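Local coordinates for protein phospholipase C beta (Meleagris gallopavo, PDB 1JAD) that is the C-terminal region of a phospholipase C of the beta class, an elongated, largely helical coiled-coil module that pairs with a second copy of itself, at residues I136-I139 with K140-L143. Sequence-based numbering, arbitrary orientation.
Sequences IKDI and KKKL
Ile139 and Leu143, one helical turn apart, lie side by side and point the same way, with the CG2 branch of Ile139 3.8 Å from CD1 of Leu143. CG2 of Ile139 stands anti to the backbone N (CG1 takes chi1 -73°), which places this methyl beside the carbonyl and on the side from which the leucine approaches. Ile139 and Ile136 are both buried, whereas Leu143 is partly exposed. CG2 of Ile136 lies 4.3 Å from CG of Lys140, a loose approach to the aliphatic stem of that lysine.

The charged residues form a second group. Lys137 and Lys141 run alongside each other, the former bent at chi3 and the latter fully extended beyond CG. Their NZ atoms end 4.1 Å apart. CE of Lys137 lies closer, 3.7 Å from NZ of Lys141. Asp138 flanks the same chain: its OD1 is 4.0 Å from NZ of Lys141, beyond a salt bridge but near enough that the carboxylate probably offsets some of the repulsion between the two ammonium groups. Lys140 stands apart from this group, on the flank of Ile136, and its NZ forms a salt bridge with Asp96 of the second subunit.

Four consecutive i to i+4 backbone bonds run beneath these side chains. That from Lys142 N to Asp138 O is fairly straight, at 167° about the hydrogen. The one from Lys141 N to Lys137 O is more bent, at 141°.

Leu143 packs on Glu178, Val179 and Thr182 of helix 161-245, and Ile136 on Leu186 of that helix and Arg99 of the second subunit. An apolar strip facing neighbouring helices, with Lys137, Lys141 and Lys142 on the exposed side and Lys140 at the dimer contact, is characteristic of the amphipathic long helices of a coiled coil, here helix 75-155 of the PLC-beta C-terminal module.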
# COMPACT_ATOMS: atom_id res chain seq x y z
N ILE A 136 -19.24 -2.27 21.19
CA ILE A 136 -19.60 -3.61 21.64
C ILE A 136 -19.48 -3.75 23.14
O ILE A 136 -20.33 -4.38 23.78
CB ILE A 136 -18.71 -4.69 21.01
CG1 ILE A 136 -18.91 -4.72 19.50
CG2 ILE A 136 -19.03 -6.06 21.65
CD1 ILE A 136 -18.08 -5.78 18.79
N LYS A 137 -18.43 -3.15 23.71
CA LYS A 137 -18.23 -3.25 25.15
C LYS A 137 -19.35 -2.53 25.91
O LYS A 137 -19.96 -3.09 26.82
CB LYS A 137 -16.87 -2.68 25.56
CG LYS A 137 -16.43 -3.12 26.95
CD LYS A 137 -15.08 -2.56 27.40
CE LYS A 137 -15.17 -1.08 27.77
NZ LYS A 137 -13.89 -0.55 28.36
N ASP A 138 -19.62 -1.29 25.52
CA ASP A 138 -20.65 -0.51 26.19
C ASP A 138 -22.07 -1.02 25.89
O ASP A 138 -23.00 -0.84 26.67
CB ASP A 138 -20.44 0.97 25.85
CG ASP A 138 -19.13 1.52 26.45
OD1 ASP A 138 -19.00 1.56 27.70
OD2 ASP A 138 -18.21 1.89 25.69
N ILE A 139 -22.23 -1.69 24.76
CA ILE A 139 -23.52 -2.28 24.43
C ILE A 139 -23.78 -3.40 25.44
O ILE A 139 -24.88 -3.51 26.00
CB ILE A 139 -23.50 -2.86 23.00
CG1 ILE A 139 -23.50 -1.73 21.98
CG2 ILE A 139 -24.68 -3.79 22.78
CD1 ILE A 139 -24.70 -0.84 22.10
N LYS A 140 -22.77 -4.22 25.68
CA LYS A 140 -22.90 -5.32 26.62
C LYS A 140 -23.14 -4.82 28.03
O LYS A 140 -23.82 -5.47 28.83
CB LYS A 140 -21.68 -6.24 26.57
CG LYS A 140 -21.41 -6.81 25.18
CD LYS A 140 -20.74 -8.18 25.21
CE LYS A 140 -19.32 -8.18 25.72
NZ LYS A 140 -18.77 -9.57 25.78
N LYS A 141 -22.59 -3.65 28.35
CA LYS A 141 -22.78 -3.09 29.68
C LYS A 141 -24.21 -2.60 29.87
O LYS A 141 -24.83 -2.87 30.90
CB LYS A 141 -21.81 -1.93 29.92
CG LYS A 141 -20.35 -2.33 30.04
CD LYS A 141 -19.49 -1.11 30.37
CE LYS A 141 -18.01 -1.47 30.46
NZ LYS A 141 -17.16 -0.27 30.77
N LYS A 142 -24.74 -1.87 28.89
CA LYS A 142 -26.11 -1.38 28.97
C LYS A 142 -27.08 -2.55 28.97
O LYS A 142 -27.93 -2.67 29.84
CB LYS A 142 -26.46 -0.48 27.78
CG LYS A 142 -25.72 0.85 27.74
CD LYS A 142 -26.20 1.68 26.55
CE LYS A 142 -25.46 3.02 26.47
NZ LYS A 142 -23.98 2.85 26.28
N LEU A 143 -26.95 -3.42 27.99
CA LEU A 143 -27.86 -4.55 27.88
C LEU A 143 -27.95 -5.36 29.15
O LEU A 143 -29.05 -5.76 29.57
CB LEU A 143 -27.44 -5.46 26.73
CG LEU A 143 -27.77 -4.95 25.33
CD1 LEU A 143 -27.32 -5.99 24.31
CD2 LEU A 143 -29.27 -4.73 25.22